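Side-chain contacts in Sfrice_029225 (Spodoptera frugiperda, PDB 6I50), which probably acts as a cytokine of the tumour necrosis factor family, an arthropod Eiger assembled as a trimer and expected to bind a TNF receptor: residues S32-H37 with E97-L102; D38-A43 with S153-V158; R53-L56 with V62-H65; I76-S81 with V137-G142. One frame throughout, in Å; residues are numbered along the deposited sequence.

In the fold
The four contacts sample the two sheets of a TNF-type jelly-roll sandwich. Interaction 1 lies on the surface, tying the loop after strand 28-31 to the segment leading into strand 100-108 at the edge of the five-stranded sheet. Interaction 2, about 16 Å away between centres, buries the W40 side chain of strand 40-42 against strand 144-161. Interaction 3, a short hairpin at the other edge of the five-stranded sheet, is nested along the chain inside the loops closed by interactions 1 and 2 and packs on interaction 2. Interaction 4 bridges the two sheets, touching interactions 1 and 2, with its centre about 23 Å from that of interaction 3. Distant sequence segments are thus fastened into one compact protomer.

Interaction 1. Residues S32-H37 with E97-L102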
loop_
_atom_site.group_PDB
_atom_site.type_symbol
_atom_site.label_atom_id
_atom_site.label_comp_id
_atom_site.label_asym_id
_atom_site.label_seq_id
_atom_site.Cartn_x
_atom_site.Cartn_y
_atom_site.Cartn_z
ATOM N N SER A 32 -14.742 20.252 1.994
ATOM C CA SER A 32 -15.434 20.736 3.176
ATOM C C SER A 32 -15.672 19.602 4.169
ATOM O O SER A 32 -15.643 18.418 3.824
ATOM C CB SER A 32 -16.763 21.377 2.788
ATOM O OG SER A 32 -16.556 22.428 1.860
ATOM N N HIS A 33 -15.907 19.987 5.422
ATOM C CA HIS A 33 -16.191 19.019 6.474
ATOM C C HIS A 33 -17.352 18.120 6.075
ATOM O O HIS A 33 -18.419 18.600 5.673
ATOM C CB HIS A 33 -16.510 19.743 7.784
ATOM C CG HIS A 33 -16.738 18.824 8.945
ATOM N ND1 HIS A 33 -17.953 18.721 9.588
ATOM C CD2 HIS A 33 -15.907 17.959 9.573
ATOM C CE1 HIS A 33 -17.861 17.836 10.564
ATOM N NE2 HIS A 33 -16.628 17.359 10.577
ATOM N N ASP A 34 -17.124 16.810 6.172
ATOM C CA ASP A 34 -18.096 15.753 5.910
ATOM C C ASP A 34 -18.490 15.639 4.442
ATOM O O ASP A 34 -19.402 14.866 4.114
ATOM C CB ASP A 34 -19.359 15.911 6.762
ATOM C CG ASP A 34 -20.034 14.585 7.028
ATOM O OD1 ASP A 34 -19.346 13.666 7.523
ATOM O OD2 ASP A 34 -21.241 14.460 6.738
ATOM N N ALA A 35 -17.830 16.371 3.546
ATOM C CA ALA A 35 -18.120 16.114 2.140
ATOM C C ALA A 35 -17.179 15.041 1.600
ATOM O O ALA A 35 -16.003 14.999 1.973
ATOM C CB ALA A 35 -17.969 17.385 1.312
ATOM N N PRO A 36 -17.656 14.158 0.730
ATOM C CA PRO A 36 -16.758 13.177 0.120
ATOM C C PRO A 36 -15.889 13.812 -0.952
ATOM O O PRO A 36 -16.279 14.778 -1.610
ATOM C CB PRO A 36 -17.719 12.151 -0.489
ATOM C CG PRO A 36 -18.946 12.938 -0.803
ATOM C CD PRO A 36 -19.044 14.023 0.249
ATOM N N HIS A 37 -14.688 13.259 -1.109
ATOM C CA HIS A 37 -13.875 13.591 -2.270
ATOM C C HIS A 37 -14.651 13.228 -3.530
ATOM O O HIS A 37 -15.180 12.118 -3.646
ATOM C CB HIS A 37 -12.542 12.839 -2.213
ATOM C CG HIS A 37 -11.632 13.304 -1.115
ATOM N ND1 HIS A 37 -10.636 14.235 -1.321
ATOM C CD2 HIS A 37 -11.569 12.972 0.198
ATOM C CE1 HIS A 37 -9.998 14.455 -0.185
ATOM N NE2 HIS A 37 -10.545 13.704 0.753
ATOM N N GLU A 97 -28.114 1.311 7.993
ATOM C CA GLU A 97 -28.367 2.686 8.400
ATOM C C GLU A 97 -27.042 3.408 8.601
ATOM O O GLU A 97 -26.174 2.930 9.340
ATOM C CB GLU A 97 -29.187 2.726 9.693
ATOM C CG GLU A 97 -30.590 2.154 9.550
ATOM C CD GLU A 97 -31.622 3.207 9.187
ATOM O OE1 GLU A 97 -31.303 4.414 9.254
ATOM O OE2 GLU A 97 -32.761 2.825 8.847
ATOM N N GLY A 98 -26.886 4.552 7.938
ATOM C CA GLY A 98 -25.684 5.346 8.104
ATOM C C GLY A 98 -24.501 4.766 7.351
ATOM O O GLY A 98 -24.645 4.031 6.368
ATOM N N ARG A 99 -23.306 5.108 7.832
ATOM C CA ARG A 99 -22.057 4.726 7.188
ATOM C C ARG A 99 -21.269 3.752 8.054
ATOM O O ARG A 99 -21.327 3.804 9.285
ATOM C CB ARG A 99 -21.167 5.943 6.925
ATOM C CG ARG A 99 -21.864 7.163 6.409
ATOM C CD ARG A 99 -21.022 8.375 6.716
ATOM N NE ARG A 99 -21.601 9.597 6.172
ATOM C CZ ARG A 99 -21.154 10.812 6.460
ATOM N NH1 ARG A 99 -20.131 10.957 7.293
ATOM N NH2 ARG A 99 -21.732 11.876 5.921
ATOM N N GLU A 100 -20.512 2.879 7.392
ATOM C CA GLU A 100 -19.517 2.031 8.039
ATOM C C GLU A 100 -18.132 2.492 7.603
ATOM O O GLU A 100 -17.905 2.743 6.416
ATOM C CB GLU A 100 -19.701 0.555 7.672
ATOM C CG GLU A 100 -20.886 -0.128 8.320
ATOM C CD GLU A 100 -21.031 -1.576 7.877
ATOM O OE1 GLU A 100 -20.240 -2.022 7.017
ATOM O OE2 GLU A 100 -21.938 -2.271 8.381
ATOM N N THR A 101 -17.212 2.592 8.556
ATOM C CA THR A 101 -15.836 2.976 8.264
ATOM C C THR A 101 -15.009 1.706 8.082
ATOM O O THR A 101 -14.856 0.923 9.025
ATOM C CB THR A 101 -15.262 3.839 9.388
ATOM O OG1 THR A 101 -16.076 5.011 9.565
ATOM C CG2 THR A 101 -13.843 4.255 9.058
ATOM N N LEU A 102 -14.492 1.498 6.871
ATOM C CA LEU A 102 -13.760 0.280 6.548
ATOM C C LEU A 102 -12.257 0.444 6.661
ATOM O O LEU A 102 -11.559 -0.530 6.954
ATOM C CB LEU A 102 -14.090 -0.184 5.123
ATOM C CG LEU A 102 -15.567 -0.467 4.848
ATOM C CD1 LEU A 102 -15.713 -1.146 3.496
ATOM C CD2 LEU A 102 -16.157 -1.326 5.955
#
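D34 and R99 meet as a two-pronged salt bridge on the surface of the TNF jelly roll, where the loop between strands 28-31 and 40-42 is tied to R99 in the segment 97-102 that leads into the edge strand. The backbones stay well apart, with the CA atoms of D34 and R99 11.8 Å from each other, and the two side chains close that gap from opposite directions. D34 occupies the third position of a type II turn from S32 to A35, and its positive phi suits that place. Its CB lies above one face of the neighbouring H33 ring, displaced toward the rim. From there CG swings anti to the backbone N (chi1 -152°), which brings the carboxylate out of the turn to meet R99. CG itself comes up to the edge of the guanidinium, in its plane, with the carboxylate and guanidinium planes turned 28° against each other. The arginine brings a chain extended from CG to NE and presents its end, NH1 and NH2 together, so each oxygen has its own nitrogen. The twofold grip should restrain rotation of both groups, although each residue is exposed to solvent. Nearby, the D34 carbonyl oxygen accepts a bond from R138 NE, and R138 also lies close to R99, so the aspartate probably eases the nearness of these two like charges. At the tip, OD1 of D34 receives NH1 of R99 on its syn side at 2.8 Å. OD2 of D34 receives NH2 of R99, also syn and likewise at 2.8 Å, but 31° out of the carboxylate plane.

Interaction 2. Residues D38-A43 with S153-V158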
loop_
_atom_site.group_PDB
_atom_site.type_symbol
_atom_site.label_atom_id
_atom_site.label_comp_id
_atom_site.label_asym_id
_atom_site.label_seq_id
_atom_site.Cartn_x
_atom_site.Cartn_y
_atom_site.Cartn_z
ATOM N N ASP A 38 -14.764 14.179 -4.466
ATOM C CA ASP A 38 -15.630 13.928 -5.614
ATOM C C ASP A 38 -15.007 14.354 -6.939
ATOM O O ASP A 38 -15.721 14.450 -7.944
ATOM C CB ASP A 38 -16.992 14.615 -5.433
ATOM C CG ASP A 38 -16.883 16.124 -5.280
ATOM O OD1 ASP A 38 -15.762 16.670 -5.361
ATOM O OD2 ASP A 38 -17.934 16.767 -5.080
ATOM N N VAL A 39 -13.701 14.607 -6.972
ATOM C CA VAL A 39 -13.035 14.988 -8.212
ATOM C C VAL A 39 -12.339 13.758 -8.789
ATOM O O VAL A 39 -11.182 13.824 -9.215
ATOM C CB VAL A 39 -12.052 16.150 -7.972
ATOM C CG1 VAL A 39 -11.658 16.816 -9.280
ATOM C CG2 VAL A 39 -12.675 17.174 -7.032
ATOM N N TRP A 40 -13.037 12.624 -8.789
ATOM C CA TRP A 40 -12.531 11.374 -9.338
ATOM C C TRP A 40 -12.924 11.235 -10.803
ATOM O O TRP A 40 -13.918 11.800 -11.261
ATOM C CB TRP A 40 -13.086 10.160 -8.582
ATOM C CG TRP A 40 -12.815 10.092 -7.117
ATOM C CD1 TRP A 40 -13.736 9.902 -6.125
ATOM C CD2 TRP A 40 -11.539 10.165 -6.470
ATOM N NE1 TRP A 40 -13.112 9.864 -4.901
ATOM C CE2 TRP A 40 -11.764 10.019 -5.085
ATOM C CE3 TRP A 40 -10.230 10.340 -6.926
ATOM C CZ2 TRP A 40 -10.729 10.050 -4.154
ATOM C CZ3 TRP A 40 -9.206 10.373 -5.999
ATOM C CH2 TRP A 40 -9.460 10.232 -4.632
ATOM N N TYR A 41 -12.144 10.435 -11.530
ATOM C CA TYR A 41 -12.471 10.099 -12.901
ATOM C C TYR A 41 -11.819 8.761 -13.212
ATOM O O TYR A 41 -10.678 8.526 -12.789
ATOM C CB TYR A 41 -11.987 11.164 -13.894
ATOM C CG TYR A 41 -12.644 11.049 -15.247
ATOM C CD1 TYR A 41 -13.862 11.662 -15.498
ATOM C CD2 TYR A 41 -12.051 10.317 -16.268
ATOM C CE1 TYR A 41 -14.477 11.554 -16.732
ATOM C CE2 TYR A 41 -12.659 10.202 -17.509
ATOM C CZ TYR A 41 -13.872 10.823 -17.732
ATOM O OH TYR A 41 -14.484 10.717 -18.960
ATOM N N PRO A 42 -12.500 7.873 -13.934
ATOM C CA PRO A 42 -11.888 6.578 -14.267
ATOM C C PRO A 42 -10.621 6.741 -15.099
ATOM O O PRO A 42 -10.554 7.567 -16.015
ATOM C CB PRO A 42 -12.990 5.860 -15.059
ATOM C CG PRO A 42 -13.880 6.958 -15.560
ATOM C CD PRO A 42 -13.862 7.994 -14.478
ATOM N N ALA A 43 -9.601 5.948 -14.752
ATOM C CA ALA A 43 -8.403 5.860 -15.572
ATOM C C ALA A 43 -8.768 5.308 -16.950
ATOM O O ALA A 43 -9.801 4.652 -17.111
ATOM C CB ALA A 43 -7.361 4.970 -14.897
ATOM N N SER A 153 -3.615 11.268 -6.271
ATOM C CA SER A 153 -4.775 10.873 -5.477
ATOM C C SER A 153 -5.655 9.936 -6.290
ATOM O O SER A 153 -5.889 10.183 -7.477
ATOM C CB SER A 153 -5.592 12.096 -5.024
ATOM O OG SER A 153 -4.822 12.947 -4.185
ATOM N N PHE A 154 -6.138 8.863 -5.659
ATOM C CA PHE A 154 -6.883 7.856 -6.409
ATOM C C PHE A 154 -7.572 6.886 -5.455
ATOM O O PHE A 154 -7.261 6.823 -4.262
ATOM C CB PHE A 154 -5.965 7.088 -7.367
ATOM C CG PHE A 154 -4.660 6.650 -6.745
ATOM C CD1 PHE A 154 -4.591 5.496 -5.978
ATOM C CD2 PHE A 154 -3.501 7.385 -6.944
ATOM C CE1 PHE A 154 -3.396 5.095 -5.407
ATOM C CE2 PHE A 154 -2.301 6.986 -6.378
ATOM C CZ PHE A 154 -2.247 5.831 -5.615
ATOM N N ILE A 155 -8.502 6.112 -6.013
ATOM C CA ILE A 155 -9.162 5.011 -5.313
ATOM C C ILE A 155 -9.414 3.908 -6.332
ATOM O O ILE A 155 -9.869 4.172 -7.448
ATOM C CB ILE A 155 -10.477 5.444 -4.627
ATOM C CG1 ILE A 155 -11.223 4.228 -4.067
ATOM C CG2 ILE A 155 -11.384 6.224 -5.581
ATOM C CD1 ILE A 155 -12.397 4.587 -3.168
ATOM N N GLY A 156 -9.052 2.680 -5.976
ATOM C CA GLY A 156 -9.196 1.567 -6.889
ATOM C C GLY A 156 -9.574 0.313 -6.133
ATOM O O GLY A 156 -9.418 0.222 -4.910
ATOM N N LEU A 157 -10.104 -0.652 -6.878
ATOM C CA LEU A 157 -10.494 -1.911 -6.271
ATOM C C LEU A 157 -10.460 -3.009 -7.317
ATOM O O LEU A 157 -10.753 -2.783 -8.495
ATOM C CB LEU A 157 -11.888 -1.873 -5.621
ATOM C CG LEU A 157 -13.014 -0.856 -5.843
ATOM C CD1 LEU A 157 -13.149 -0.361 -7.270
ATOM C CD2 LEU A 157 -14.322 -1.486 -5.380
ATOM N N VAL A 158 -10.113 -4.207 -6.851
ATOM C CA VAL A 158 -9.985 -5.391 -7.685
ATOM C C VAL A 158 -10.678 -6.528 -6.955
ATOM O O VAL A 158 -10.291 -6.871 -5.833
ATOM C CB VAL A 158 -8.512 -5.751 -7.959
ATOM C CG1 VAL A 158 -8.427 -6.996 -8.840
ATOM C CG2 VAL A 158 -7.754 -4.580 -8.587
#
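W40 and F154 have the closest CA atoms of the two segments, 7.3 Å apart, too far for the strands to pair directly. Strand 5-10 lies between them, pairing antiparallel with both 40-42 and 144-161, and it is the indole of W40 that reaches across to the second strand. With CG anti to the carbonyl carbon (chi1 -58°), the side chain reaches S153, F154 and I155. Its six-membered rim presses against backbone: CZ3 of W40 stands 3.4 Å from F154 N, approached obliquely, and 3.6 Å from the carbonyl carbon of S153, which lies near the plane of the indole at its edge. The face of the indole has a different neighbour. I155 sends its CG2 methyl onto it in a CH-pi contact, 4.0 Å from the centroid of the five-membered ring of W40 and only 16° off the ring normal. Within the TNF jelly roll this is interior packing, on the side of the six-stranded sheet that faces the other sheet, and I76 and M148 add to the apolar surround of the indole. Were W40 an alanine, the I155 methyl would probably lose its aromatic face and a gap would open beside the S153-F154 peptide. F154, by contrast, points away from this contact, and its ring packs on A124 of the third subunit. The hydroxyl of S153 is engaged elsewhere, hydrogen-bonded to L147 O and Y77 N, while the CB of S153 lies 4.1 Å from W40 CZ3.

Interaction 3. Residues R53-L56 with V62-H65; sequences RPTL and VHVH
T55 and H63 form the hydrogen-bonded pair of a short antiparallel beta hairpin, strands 55-56 and 62-63, at one edge of the five-stranded sheet of the TNF jelly roll. Two backbone bonds join the pair: T55 N to H63 O at 3.0 Å, and H63 N to T55 O at 2.7 Å, the latter nearly straight at 176°. Two weaker CA-H...O contacts, from P54 CA to H63 O and from V62 CA to T55 O, flank them. Apolar packing gathers round V62, on the face it shares with L56: V62 CG1 meets P54 CB at 4.0 Å, and L56, in the non-hydrogen-bonded pair with V62, offers its CD1 to V62 CG2 more loosely; F8 of strand 5-10 covers both L56 and V62. The polar side chains gather on the face of T55 and H63. A chi1 of 57° sets T55 OG1 between its backbone N and carbonyl carbon, from where it shares a 2.8 Å hydrogen bond with H65 NE2, whose side chain crosses that of T55 at about a right angle. With a serine at H65, the T55 hydroxyl is likely to lose this mate, and one face of the H63 ring its cover. That face is occupied by H65 CE1, above its centre, while the edge of the H65 ring turns to R53, with H65 CD2 3.2 Å from R53 O.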
loop_
_atom_site.group_PDB
_atom_site.type_symbol
_atom_site.label_atom_id
_atom_site.label_comp_id
_atom_site.label_asym_id
_atom_site.label_seq_id
_atom_site.Cartn_x
_atom_site.Cartn_y
_atom_site.Cartn_z
ATOM N N ARG A 53 -17.830 -4.166 -13.834
ATOM C CA ARG A 53 -16.865 -3.562 -12.922
ATOM C C ARG A 53 -17.583 -2.558 -12.037
ATOM O O ARG A 53 -18.686 -2.110 -12.367
ATOM C CB ARG A 53 -15.741 -2.862 -13.700
ATOM C CG ARG A 53 -16.248 -1.769 -14.634
ATOM C CD ARG A 53 -15.162 -0.748 -14.886
ATOM N NE ARG A 53 -15.480 0.197 -15.961
ATOM C CZ ARG A 53 -15.957 1.425 -15.767
ATOM N NH1 ARG A 53 -16.191 1.869 -14.537
ATOM N NH2 ARG A 53 -16.189 2.214 -16.809
ATOM N N PRO A 54 -16.971 -2.161 -10.919
ATOM C CA PRO A 54 -17.493 -1.018 -10.162
ATOM C C PRO A 54 -17.498 0.237 -11.021
ATOM O O PRO A 54 -16.674 0.404 -11.921
ATOM C CB PRO A 54 -16.512 -0.886 -8.988
ATOM C CG PRO A 54 -15.850 -2.223 -8.891
ATOM C CD PRO A 54 -15.772 -2.743 -10.295
ATOM N N THR A 55 -18.425 1.140 -10.717
ATOM C CA THR A 55 -18.584 2.362 -11.489
ATOM C C THR A 55 -18.546 3.563 -10.554
ATOM O O THR A 55 -18.589 3.426 -9.329
ATOM C CB THR A 55 -19.885 2.349 -12.314
ATOM O OG1 THR A 55 -21.009 2.142 -11.447
ATOM C CG2 THR A 55 -19.840 1.236 -13.364
ATOM N N LEU A 56 -18.457 4.751 -11.148
ATOM C CA LEU A 56 -18.314 6.000 -10.408
ATOM C C LEU A 56 -19.581 6.831 -10.555
ATOM O O LEU A 56 -20.013 7.126 -11.677
ATOM C CB LEU A 56 -17.100 6.793 -10.903
ATOM C CG LEU A 56 -16.787 8.108 -10.183
ATOM C CD1 LEU A 56 -16.338 7.823 -8.759
ATOM C CD2 LEU A 56 -15.729 8.902 -10.954
ATOM N N VAL A 62 -17.939 5.320 -5.295
ATOM C CA VAL A 62 -17.706 4.113 -6.078
ATOM C C VAL A 62 -18.868 3.160 -5.832
ATOM O O VAL A 62 -19.190 2.840 -4.683
ATOM C CB VAL A 62 -16.365 3.460 -5.713
ATOM C CG1 VAL A 62 -16.234 2.123 -6.413
ATOM C CG2 VAL A 62 -15.209 4.373 -6.104
ATOM N N HIS A 63 -19.500 2.717 -6.913
ATOM C CA HIS A 63 -20.711 1.904 -6.880
ATOM C C HIS A 63 -20.310 0.460 -7.187
ATOM O O HIS A 63 -19.919 0.148 -8.315
ATOM C CB HIS A 63 -21.698 2.469 -7.904
ATOM C CG HIS A 63 -23.045 1.812 -7.923
ATOM N ND1 HIS A 63 -23.322 0.624 -7.284
ATOM C CD2 HIS A 63 -24.194 2.182 -8.539
ATOM C CE1 HIS A 63 -24.585 0.296 -7.494
ATOM N NE2 HIS A 63 -25.135 1.224 -8.256
ATOM N N VAL A 64 -20.402 -0.418 -6.182
ATOM C CA VAL A 64 -20.029 -1.827 -6.314
ATOM C C VAL A 64 -21.227 -2.591 -6.870
ATOM O O VAL A 64 -22.356 -2.411 -6.401
ATOM C CB VAL A 64 -19.589 -2.408 -4.954
ATOM C CG1 VAL A 64 -19.260 -3.911 -5.063
ATOM C CG2 VAL A 64 -18.397 -1.624 -4.382
ATOM N N HIS A 65 -20.988 -3.446 -7.874
ATOM C CA HIS A 65 -22.063 -4.203 -8.505
ATOM C C HIS A 65 -21.982 -5.708 -8.282
ATOM O O HIS A 65 -22.920 -6.418 -8.672
ATOM C CB HIS A 65 -22.087 -3.929 -10.016
ATOM C CG HIS A 65 -22.284 -2.489 -10.358
ATOM N ND1 HIS A 65 -23.468 -1.826 -10.129
ATOM C CD2 HIS A 65 -21.437 -1.580 -10.894
ATOM C CE1 HIS A 65 -23.346 -0.570 -10.519
ATOM N NE2 HIS A 65 -22.124 -0.395 -10.989
#

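Interaction 4. Residues I76-S81 with V137-G142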
loop_
_atom_site.group_PDB
_atom_site.type_symbol
_atom_site.label_atom_id
_atom_site.label_comp_id
_atom_site.label_asym_id
_atom_site.label_seq_id
_atom_site.Cartn_x
_atom_site.Cartn_y
_atom_site.Cartn_z
ATOM N N ILE A 76 -4.803 9.735 -0.784
ATOM C CA ILE A 76 -5.117 11.158 -0.831
ATOM C C ILE A 76 -3.811 11.911 -0.639
ATOM O O ILE A 76 -3.099 11.695 0.351
ATOM C CB ILE A 76 -6.150 11.561 0.232
ATOM C CG1 ILE A 76 -7.450 10.757 0.058
ATOM C CG2 ILE A 76 -6.433 13.057 0.160
ATOM C CD1 ILE A 76 -8.144 10.969 -1.279
ATOM N N TYR A 77 -3.494 12.789 -1.584
ATOM C CA TYR A 77 -2.275 13.591 -1.533
ATOM C C TYR A 77 -2.653 14.962 -0.981
ATOM O O TYR A 77 -3.263 15.776 -1.676
ATOM C CB TYR A 77 -1.657 13.678 -2.925
ATOM C CG TYR A 77 -0.247 14.223 -3.005
ATOM C CD1 TYR A 77 0.020 15.561 -2.750
ATOM C CD2 TYR A 77 0.806 13.408 -3.400
ATOM C CE1 TYR A 77 1.302 16.065 -2.851
ATOM C CE2 TYR A 77 2.094 13.907 -3.504
ATOM C CZ TYR A 77 2.332 15.232 -3.234
ATOM O OH TYR A 77 3.608 15.736 -3.338
ATOM N N TYR A 78 -2.290 15.217 0.273
ATOM C CA TYR A 78 -2.601 16.492 0.904
ATOM C C TYR A 78 -1.511 17.516 0.635
ATOM O O TYR A 78 -0.321 17.188 0.591
ATOM C CB TYR A 78 -2.773 16.322 2.416
ATOM C CG TYR A 78 -3.950 15.454 2.801
ATOM C CD1 TYR A 78 -5.221 15.994 2.959
ATOM C CD2 TYR A 78 -3.788 14.091 3.003
ATOM C CE1 TYR A 78 -6.298 15.190 3.311
ATOM C CE2 TYR A 78 -4.848 13.287 3.358
ATOM C CZ TYR A 78 -6.100 13.836 3.509
ATOM O OH TYR A 78 -7.147 13.014 3.864
ATOM N N LEU A 79 -1.929 18.763 0.456
ATOM C CA LEU A 79 -1.029 19.914 0.405
ATOM C C LEU A 79 -1.709 20.904 1.341
ATOM O O LEU A 79 -2.564 21.690 0.923
ATOM C CB LEU A 79 -0.848 20.456 -1.014
ATOM C CG LEU A 79 0.179 21.584 -1.148
ATOM C CD1 LEU A 79 1.475 21.190 -0.459
ATOM C CD2 LEU A 79 0.435 21.923 -2.606
ATOM N N ASP A 80 -1.355 20.830 2.620
ATOM C CA ASP A 80 -2.186 21.418 3.656
ATOM C C ASP A 80 -1.292 21.866 4.799
ATOM O O ASP A 80 -0.183 21.355 4.981
ATOM C CB ASP A 80 -3.239 20.412 4.138
ATOM C CG ASP A 80 -4.364 21.067 4.912
ATOM O OD1 ASP A 80 -5.369 21.467 4.290
ATOM O OD2 ASP A 80 -4.240 21.174 6.149
ATOM N N SER A 81 -1.789 22.824 5.576
ATOM C CA SER A 81 -1.013 23.383 6.673
ATOM C C SER A 81 -1.409 22.829 8.038
ATOM O O SER A 81 -0.770 23.177 9.033
ATOM C CB SER A 81 -1.129 24.913 6.682
ATOM O OG SER A 81 -2.479 25.320 6.777
ATOM N N VAL A 137 -14.629 8.456 0.110
ATOM C CA VAL A 137 -13.512 8.865 0.954
ATOM C C VAL A 137 -13.836 10.240 1.517
ATOM O O VAL A 137 -14.116 11.176 0.759
ATOM C CB VAL A 137 -12.188 8.897 0.173
ATOM C CG1 VAL A 137 -11.025 9.122 1.130
ATOM C CG2 VAL A 137 -11.986 7.611 -0.608
ATOM N N ARG A 138 -13.793 10.370 2.841
ATOM C CA ARG A 138 -13.966 11.655 3.502
ATOM C C ARG A 138 -12.746 11.949 4.359
ATOM O O ARG A 138 -12.105 11.037 4.880
ATOM C CB ARG A 138 -15.220 11.682 4.390
ATOM C CG ARG A 138 -16.528 11.732 3.624
ATOM C CD ARG A 138 -17.725 11.885 4.558
ATOM N NE ARG A 138 -18.958 12.012 3.786
ATOM C CZ ARG A 138 -19.620 10.981 3.263
ATOM N NH1 ARG A 138 -19.185 9.746 3.457
ATOM N NH2 ARG A 138 -20.726 11.181 2.555
ATOM N N ASN A 139 -12.423 13.229 4.505
ATOM C CA ASN A 139 -11.447 13.600 5.516
ATOM C C ASN A 139 -12.102 13.507 6.891
ATOM O O ASN A 139 -13.321 13.648 7.030
ATOM C CB ASN A 139 -10.909 15.007 5.247
ATOM C CG ASN A 139 -10.235 15.116 3.892
ATOM O OD1 ASN A 139 -9.618 14.158 3.411
ATOM N ND2 ASN A 139 -10.363 16.278 3.258
ATOM N N THR A 140 -11.291 13.220 7.910
ATOM C CA THR A 140 -11.847 13.078 9.251
ATOM C C THR A 140 -12.161 14.416 9.900
ATOM O O THR A 140 -13.031 14.475 10.774
ATOM C CB THR A 140 -10.889 12.302 10.153
ATOM O OG1 THR A 140 -9.755 13.127 10.449
ATOM C CG2 THR A 140 -10.430 11.034 9.465
ATOM N N ALA A 141 -11.475 15.484 9.505
ATOM C CA ALA A 141 -11.696 16.806 10.066
ATOM C C ALA A 141 -11.955 17.794 8.940
ATOM O O ALA A 141 -11.589 17.570 7.782
ATOM C CB ALA A 141 -10.509 17.273 10.913
ATOM N N GLY A 142 -12.584 18.906 9.302
ATOM C CA GLY A 142 -13.075 19.824 8.300
ATOM C C GLY A 142 -11.966 20.544 7.561
ATOM O O GLY A 142 -10.912 20.863 8.110
#
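I76 opens the contact by reaching across the interior of the sandwich from strand 68-80, in one sheet, to V137 on strand 134-139, in the other. Their CA atoms are 8.9 Å apart, and the gap is filled by branches: I76 CG1 comes to 4.1 Å from V137 CG1, with I76 CD1 hardly farther from the same methyl. The two side chains lie alongside one another, pointing opposite ways, branch beside branch. Y77, next along the strand, turns to the other side, where it packs on A106 of the third subunit. Y78 returns to the interior. Its CG lies anti to the carbonyl carbon (chi1 -65°), and the ring extends to N139 with I76 CG2 seated over one face near the rim. Strands 68-80 and 134-139 face each other across the core of the TNF-family jelly roll. At the end of the ring, Y78 OH donates to N139 OD1 at 2.8 Å. The hydroxyl stands above the amide plane, 44° out of it, and the ring and amide planes are 50° apart, while the N139 amide carbon lies at the ring edge. The chemistry of N139 implies a pinned, buried polar group: its OD1 also accepts a hydrogen bond from H37 NE2, so two donors from separate parts of the fold hold one oxygen, which should fix the amide's rotation and meet the hydrogen-bonding need of the tyrosine hydroxyl inside the protein.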